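Local structure of hydrogenase maturation factor (Thermoanaerobacter tengcongensis, 3VTH) at residues Q442-R445 / Y446-L449; Y151-A154 / K155-M158; D586-N590 / T591-S595. The protein probably transfers the carbamoyl group of carbamoyl phosphate, at the cost of ATP, to the C-terminal cysteine of HypE during [NiFe]-hydrogenase maturation. All coordinates share one frame; numbering follows the deposited sequence.

Contact 1. Residues Q442-R445 / Y446-L449; sequences QIER and YKKL
Glu444 and Lys447, one turn apart on the same helix, lie alongside each other with their ends pointing the same way and close a salt bridge, Lys447 NZ to Glu444 OE1 2.8 Å. The ammonium reaches the syn side of OE1 but stands 31° out of the carboxylate plane. The bend at chi2 (-57°) turns the carboxylate toward Lys447, and the lysine turns at chi3 to bring its amine alongside. The other carboxylate oxygen, Glu444 OE2, accepts a hydrogen bond from a water 2.8 Å away; that water also donates to Glu444 O and accepts from Lys448 NZ, so the carboxylate is linked to both lysines, directly to one and through solvent to the other. The CE atom of Lys447 also passes 4.0 Å from CG2 of Ile443, the two side chains crossing at an angle.

On the buried side the planes of the Gln442 amide and the Tyr446 ring are nearly perpendicular, 84° apart, and OE1 of Gln442 sits in the ring plane at its edge, 3.9 Å from CE2. Backbone i to i+4 bonds such as Tyr446 N to Gln442 O (2.9 Å) link the same turns. At the far end of the ring, Tyr446 OH is hydrogen-bonded to His425 ND1. Helix 433-449 packs on strand 414-417, where Met415 meets Ile443, Tyr446 and Lys447, while Phe413 stands edge-to-face with Tyr446.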
loop_
_atom_site.group_PDB
_atom_site.type_symbol
_atom_site.label_atom_id
_atom_site.label_comp_id
_atom_site.label_asym_id
_atom_site.label_seq_id
_atom_site.Cartn_x
_atom_site.Cartn_y
_atom_site.Cartn_z
ATOM N N GLN A 442 15.313 -6.968 -0.659
ATOM C CA GLN A 442 14.618 -6.014 0.189
ATOM C C GLN A 442 14.622 -6.467 1.642
ATOM O O GLN A 442 14.786 -5.646 2.543
ATOM C CB GLN A 442 13.198 -5.745 -0.325
ATOM C CG GLN A 442 13.189 -4.896 -1.603
ATOM C CD GLN A 442 14.044 -3.638 -1.487
ATOM O OE1 GLN A 442 13.683 -2.685 -0.793
ATOM N NE2 GLN A 442 15.186 -3.633 -2.167
ATOM N N ILE A 443 14.464 -7.768 1.872
ATOM C CA ILE A 443 14.577 -8.289 3.232
ATOM C C ILE A 443 15.961 -7.936 3.815
ATOM O O ILE A 443 16.048 -7.434 4.932
ATOM C CB ILE A 443 14.277 -9.806 3.312
ATOM C CG1 ILE A 443 12.778 -10.058 3.115
ATOM C CG2 ILE A 443 14.714 -10.397 4.665
ATOM C CD1 ILE A 443 12.433 -11.528 3.025
ATOM N N GLU A 444 17.024 -8.141 3.041
ATOM C CA GLU A 444 18.383 -7.840 3.527
ATOM C C GLU A 444 18.540 -6.354 3.805
ATOM O O GLU A 444 19.127 -5.959 4.811
ATOM C CB GLU A 444 19.462 -8.332 2.550
ATOM C CG GLU A 444 19.519 -9.861 2.409
ATOM C CD GLU A 444 19.745 -10.585 3.733
ATOM O OE1 GLU A 444 18.877 -11.392 4.129
ATOM O OE2 GLU A 444 20.783 -10.340 4.387
ATOM N N ARG A 445 17.972 -5.529 2.939
ATOM C CA ARG A 445 18.090 -4.086 3.097
ATOM C C ARG A 445 17.301 -3.473 4.264
ATOM O O ARG A 445 17.758 -2.512 4.903
ATOM C CB ARG A 445 17.775 -3.391 1.784
ATOM C CG ARG A 445 19.047 -3.294 0.953
ATOM C CD ARG A 445 18.782 -3.525 -0.477
ATOM N NE ARG A 445 17.867 -2.522 -1.013
ATOM C CZ ARG A 445 18.005 -1.963 -2.210
ATOM N NH1 ARG A 445 17.124 -1.075 -2.617
ATOM N NH2 ARG A 445 19.028 -2.300 -2.997
ATOM N N TYR A 446 16.125 -4.022 4.532
ATOM C CA TYR A 446 15.328 -3.605 5.687
ATOM C C TYR A 446 16.014 -4.043 6.987
ATOM O O TYR A 446 16.041 -3.289 7.958
ATOM C CB TYR A 446 13.902 -4.167 5.592
ATOM C CG TYR A 446 12.905 -3.271 4.855
ATOM C CD1 TYR A 446 11.813 -2.715 5.528
ATOM C CD2 TYR A 446 13.050 -2.998 3.490
ATOM C CE1 TYR A 446 10.889 -1.906 4.869
ATOM C CE2 TYR A 446 12.124 -2.192 2.802
ATOM C CZ TYR A 446 11.042 -1.657 3.503
ATOM O OH TYR A 446 10.128 -0.865 2.846
ATOM N N LYS A 447 16.573 -5.255 7.002
ATOM C CA LYS A 447 17.355 -5.718 8.166
ATOM C C LYS A 447 18.540 -4.814 8.475
ATOM O O LYS A 447 18.822 -4.529 9.636
ATOM C CB LYS A 447 17.856 -7.156 7.990
ATOM C CG LYS A 447 16.734 -8.216 8.037
ATOM C CD LYS A 447 17.297 -9.645 8.078
ATOM C CE LYS A 447 18.080 -9.979 6.844
ATOM N NZ LYS A 447 18.619 -11.372 6.915
ATOM N N LYS A 448 19.238 -4.379 7.438
ATOM C CA LYS A 448 20.351 -3.455 7.611
ATOM C C LYS A 448 19.857 -2.065 8.002
ATOM O O LYS A 448 20.374 -1.451 8.929
ATOM C CB LYS A 448 21.174 -3.361 6.327
ATOM C CG LYS A 448 21.863 -4.656 5.953
ATOM C CD LYS A 448 22.898 -4.430 4.844
ATOM C CE LYS A 448 23.143 -5.732 4.076
ATOM N NZ LYS A 448 23.740 -6.786 4.963
ATOM N N LEU A 449 18.856 -1.564 7.289
ATOM C CA LEU A 449 18.401 -0.198 7.517
ATOM C C LEU A 449 17.856 -0.011 8.948
ATOM O O LEU A 449 18.167 0.984 9.618
ATOM C CB LEU A 449 17.355 0.202 6.477
ATOM C CG LEU A 449 16.924 1.676 6.474
ATOM C CD1 LEU A 449 18.133 2.616 6.397
ATOM C CD2 LEU A 449 15.982 1.918 5.325
HETATM O O HOH W 1 21.035 -7.840 5.683
#

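Contact 2. Residues Y151-A154 / K155-M158; sequences YDRA and KTSM
Arg153 reaches across the turn to Met158, and its own carbonyl holds Thr156. The arginine leaves the backbone with CG anti to N (chi1 -165°) and stays extended as far as NE. From CB the chain passes to CG, which packs 3.8 Å from CB of Met158. CD then runs by the carbonyl of the same methionine, and NE is joined to it through a water: Arg153 NE donates to the water over 3.0 Å, and the water donates to Met158 O. That water lies in the guanidinium plane at its edge, whereas Met158 CB stands over one face, displaced toward the rim. At the tip, NH2 comes 3.8 Å from Met158 CE, the methionine being bent at chi2 and chi3; the hydrogen bonds of NH2 and NH1 go to the carbonyls of Phe161 and Val184.

Arg153 O is gripped by two donors of one residue, Thr156 OG1 at 2.7 Å and Thr156 N at 3.0 Å, the hydroxyl tilted 19° from the carbonyl plane and the amide well above it. The other branch, Thr156 CG2, lies 3.4 Å from Asp152 O and also meets CE2 of Tyr151. Asp152 aims its carboxylate outward, to Ser98 and in a salt bridge to Arg26, a predicted acylphosphatase active-site residue, while the Tyr151 side chain lies close to a bound phosphate. With Lys155 N bonded to Asp152 O, the backbone makes a short 3-10 turn, and Thr156 OG1, accepting from Met158 N, adds an ST turn; both lie in a loop between the cysteines of the two zinc sites (Cys139 and Cys164) that borders the predicted acylphosphatase site.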
loop_
_atom_site.group_PDB
_atom_site.type_symbol
_atom_site.label_atom_id
_atom_site.label_comp_id
_atom_site.label_asym_id
_atom_site.label_seq_id
_atom_site.Cartn_x
_atom_site.Cartn_y
_atom_site.Cartn_z
ATOM N N TYR A 151 20.331 9.808 9.571
ATOM C CA TYR A 151 20.122 10.561 8.333
ATOM C C TYR A 151 21.079 11.756 8.259
ATOM O O TYR A 151 21.175 12.545 9.196
ATOM C CB TYR A 151 18.668 11.020 8.233
ATOM C CG TYR A 151 18.359 11.941 7.069
ATOM C CD1 TYR A 151 18.317 13.323 7.246
ATOM C CD2 TYR A 151 18.096 11.428 5.799
ATOM C CE1 TYR A 151 18.022 14.183 6.180
ATOM C CE2 TYR A 151 17.786 12.273 4.723
ATOM C CZ TYR A 151 17.747 13.644 4.928
ATOM O OH TYR A 151 17.440 14.489 3.889
ATOM N N ASP A 152 21.818 11.833 7.152
ATOM C CA ASP A 152 22.682 12.953 6.818
ATOM C C ASP A 152 22.922 12.855 5.318
ATOM O O ASP A 152 22.812 11.782 4.757
ATOM C CB ASP A 152 24.037 12.837 7.532
ATOM C CG ASP A 152 24.032 13.476 8.905
ATOM O OD1 ASP A 152 23.535 14.617 9.050
ATOM O OD2 ASP A 152 24.535 12.834 9.842
ATOM N N ARG A 153 23.290 13.962 4.682
ATOM C CA ARG A 153 23.566 13.970 3.239
ATOM C C ARG A 153 24.541 12.863 2.813
ATOM O O ARG A 153 24.345 12.227 1.777
ATOM C CB ARG A 153 24.135 15.335 2.814
ATOM C CG ARG A 153 24.128 15.591 1.280
ATOM C CD ARG A 153 24.933 16.866 1.025
ATOM N NE ARG A 153 24.932 17.329 -0.361
ATOM C CZ ARG A 153 24.082 18.231 -0.856
ATOM N NH1 ARG A 153 23.105 18.739 -0.096
ATOM N NH2 ARG A 153 24.198 18.621 -2.119
ATOM N N ALA A 154 25.596 12.656 3.607
ATOM C CA ALA A 154 26.626 11.664 3.319
ATOM C C ALA A 154 26.094 10.226 3.275
ATOM O O ALA A 154 26.758 9.339 2.737
ATOM C CB ALA A 154 27.791 11.772 4.344
ATOM N N LYS A 155 24.918 9.989 3.856
ATOM C CA LYS A 155 24.309 8.646 3.819
ATOM C C LYS A 155 23.091 8.590 2.887
ATOM O O LYS A 155 22.161 7.784 3.090
ATOM C CB LYS A 155 23.935 8.175 5.233
ATOM C CG LYS A 155 25.143 8.014 6.160
ATOM C CD LYS A 155 24.780 7.292 7.437
ATOM C CE LYS A 155 25.980 7.262 8.404
ATOM N NZ LYS A 155 27.037 6.327 7.945
ATOM N N THR A 156 23.093 9.461 1.877
ATOM C CA THR A 156 22.048 9.479 0.849
ATOM C C THR A 156 22.751 9.514 -0.510
ATOM O O THR A 156 23.970 9.718 -0.578
ATOM C CB THR A 156 21.156 10.747 0.932
ATOM O OG1 THR A 156 21.939 11.890 0.572
ATOM C CG2 THR A 156 20.558 10.959 2.347
ATOM N N SER A 157 22.012 9.331 -1.610
ATOM C CA SER A 157 22.702 9.427 -2.900
ATOM C C SER A 157 23.078 10.868 -3.292
ATOM O O SER A 157 23.673 11.084 -4.355
ATOM C CB SER A 157 21.966 8.678 -4.014
ATOM O OG SER A 157 20.588 8.803 -3.894
ATOM N N MET A 158 22.752 11.839 -2.429
ATOM C CA MET A 158 23.285 13.196 -2.577
ATOM C C MET A 158 24.760 13.287 -2.165
ATOM O O MET A 158 25.376 14.340 -2.296
ATOM C CB MET A 158 22.443 14.230 -1.802
ATOM C CG MET A 158 21.067 14.533 -2.430
ATOM S SD MET A 158 21.079 14.886 -4.207
ATOM C CE MET A 158 21.758 16.542 -4.193
HETATM O O HOH W 2 20.697 9.047 5.504
HETATM O O HOH W 3 27.433 15.748 -0.788
#

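Contact 3. Residues D586-N590 / T591-S595; sequences DRKIN and TAYVS
The backbone leaves helix 575-587 through a Schellman motif at Lys588, where phi turns positive (59°), and after Ile589 and a second positive phi at Asn590 it enters strand 591-594. Lys588 then reaches over the turn to Tyr593: its NZ donates to Tyr593 OH over 2.8 Å. The two side chains cross at about a right angle, and the ammonium lies oblique to the phenol ring, 3.7 Å from CZ. The lysine is stretched out as far as CE, and the bend at its last torsion (chi4 -68°) swings NZ to the hydroxyl.

The turn delivers the chain to a strand of the carbamoyltransferase part of the protein, a Kae1-like fold of the actin-ATPase clan, in which 591-594 pairs antiparallel with strand 530-542. Within the turn, Thr591 folds its hydroxyl back on the preceding backbone, with OG1 donating to Ile589 O at 2.9 Å. The donor stands above the carbonyl plane, 59° out of it. OG1 lies beside the threonine's own N, anti to its carbonyl carbon, which turns it toward Ile589 O. Thr591 and Tyr593 both also touch Pro540 of strand 530-542.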
loop_
_atom_site.group_PDB
_atom_site.type_symbol
_atom_site.label_atom_id
_atom_site.label_comp_id
_atom_site.label_asym_id
_atom_site.label_seq_id
_atom_site.Cartn_x
_atom_site.Cartn_y
_atom_site.Cartn_z
ATOM N N ASP A 586 -15.657 -35.614 -11.173
ATOM C CA ASP A 586 -16.169 -36.895 -10.708
ATOM C C ASP A 586 -15.055 -37.866 -10.299
ATOM O O ASP A 586 -15.223 -38.641 -9.366
ATOM C CB ASP A 586 -17.029 -37.545 -11.808
ATOM C CG ASP A 586 -17.817 -38.744 -11.310
ATOM O OD1 ASP A 586 -18.707 -38.567 -10.446
ATOM O OD2 ASP A 586 -17.565 -39.868 -11.805
ATOM N N ARG A 587 -13.932 -37.827 -11.017
ATOM C CA ARG A 587 -12.839 -38.796 -10.833
ATOM C C ARG A 587 -11.734 -38.262 -9.920
ATOM O O ARG A 587 -10.763 -38.965 -9.651
ATOM C CB ARG A 587 -12.244 -39.202 -12.184
ATOM C CG ARG A 587 -13.214 -39.919 -13.116
ATOM C CD ARG A 587 -12.589 -40.225 -14.466
ATOM N NE ARG A 587 -13.592 -40.659 -15.441
ATOM C CZ ARG A 587 -13.313 -41.199 -16.628
ATOM N NH1 ARG A 587 -12.051 -41.366 -17.019
ATOM N NH2 ARG A 587 -14.300 -41.564 -17.434
ATOM N N LYS A 588 -11.905 -37.023 -9.456
ATOM C CA LYS A 588 -10.945 -36.285 -8.596
ATOM C C LYS A 588 -9.560 -36.112 -9.232
ATOM O O LYS A 588 -8.511 -36.306 -8.589
ATOM C CB LYS A 588 -10.857 -36.878 -7.179
ATOM C CG LYS A 588 -12.210 -37.049 -6.483
ATOM C CD LYS A 588 -12.081 -37.936 -5.235
ATOM C CE LYS A 588 -13.342 -37.864 -4.368
ATOM N NZ LYS A 588 -13.475 -36.492 -3.767
ATOM N N ILE A 589 -9.583 -35.731 -10.507
ATOM C CA ILE A 589 -8.371 -35.397 -11.242
ATOM C C ILE A 589 -8.118 -33.894 -11.135
ATOM O O ILE A 589 -8.962 -33.088 -11.556
ATOM C CB ILE A 589 -8.489 -35.837 -12.725
ATOM C CG1 ILE A 589 -8.607 -37.366 -12.813
ATOM C CG2 ILE A 589 -7.292 -35.322 -13.526
ATOM C CD1 ILE A 589 -9.199 -37.891 -14.105
ATOM N N ASN A 590 -6.971 -33.525 -10.562
ATOM C CA ASN A 590 -6.575 -32.117 -10.374
ATOM C C ASN A 590 -7.696 -31.236 -9.821
ATOM O O ASN A 590 -7.913 -30.118 -10.298
ATOM C CB ASN A 590 -6.054 -31.516 -11.694
ATOM C CG ASN A 590 -4.742 -32.115 -12.136
ATOM O OD1 ASN A 590 -3.898 -32.481 -11.316
ATOM N ND2 ASN A 590 -4.553 -32.206 -13.446
ATOM N N THR A 591 -8.418 -31.749 -8.828
ATOM C CA THR A 591 -9.588 -31.059 -8.307
ATOM C C THR A 591 -9.347 -30.610 -6.871
ATOM O O THR A 591 -8.942 -31.408 -6.027
ATOM C CB THR A 591 -10.821 -31.972 -8.441
ATOM O OG1 THR A 591 -11.125 -32.120 -9.836
ATOM C CG2 THR A 591 -12.038 -31.397 -7.730
ATOM N N ALA A 592 -9.547 -29.322 -6.609
ATOM C CA ALA A 592 -9.461 -28.798 -5.249
ATOM C C ALA A 592 -10.875 -28.547 -4.757
ATOM O O ALA A 592 -11.787 -28.378 -5.567
ATOM C CB ALA A 592 -8.645 -27.502 -5.215
ATOM N N TYR A 593 -11.075 -28.547 -3.448
ATOM C CA TYR A 593 -12.372 -28.179 -2.898
ATOM C C TYR A 593 -12.258 -26.836 -2.222
ATOM O O TYR A 593 -11.287 -26.588 -1.481
ATOM C CB TYR A 593 -12.874 -29.253 -1.936
ATOM C CG TYR A 593 -13.264 -30.505 -2.676
ATOM C CD1 TYR A 593 -14.551 -30.669 -3.182
ATOM C CD2 TYR A 593 -12.327 -31.514 -2.911
ATOM C CE1 TYR A 593 -14.905 -31.838 -3.880
ATOM C CE2 TYR A 593 -12.669 -32.663 -3.609
ATOM C CZ TYR A 593 -13.949 -32.815 -4.089
ATOM O OH TYR A 593 -14.262 -33.973 -4.769
ATOM N N VAL A 594 -13.227 -25.956 -2.499
ATOM C CA VAL A 594 -13.083 -24.542 -2.116
ATOM C C VAL A 594 -14.287 -23.979 -1.385
ATOM O O VAL A 594 -15.447 -24.264 -1.732
ATOM C CB VAL A 594 -12.769 -23.618 -3.340
ATOM C CG1 VAL A 594 -11.663 -24.215 -4.188
ATOM C CG2 VAL A 594 -14.051 -23.400 -4.214
ATOM N N SER A 595 -13.990 -23.187 -0.365
ATOM C CA SER A 595 -14.963 -22.305 0.296
ATOM C C SER A 595 -14.360 -20.937 0.063
ATOM O O SER A 595 -13.345 -20.590 0.670
ATOM C CB SER A 595 -15.032 -22.603 1.805
ATOM O OG SER A 595 -15.640 -21.540 2.540
#

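How the contacts relate
The three contacts follow one another in the chain in the order 2, 1, 3, and each joins neighbouring residues. Contact 1 stays within one helix and is partly buried, combining a hydrophobic side against strand 414-417 with a salt-bridged side with a bridging water. Contact 2, also partly buried, has no regular helix or strand beyond its 3-10 turn; its carbonyls are held by backbone, hydroxyl and water, and the polar ends of Asp152 and Arg153 bond to residues outside the contact. Contact 3 lies at the surface, where a helix gives way to a strand, with a lysine-tyrosine and a threonine-carbonyl bond across the turn. Contacts 1 and 2 have centres about 17 Å apart.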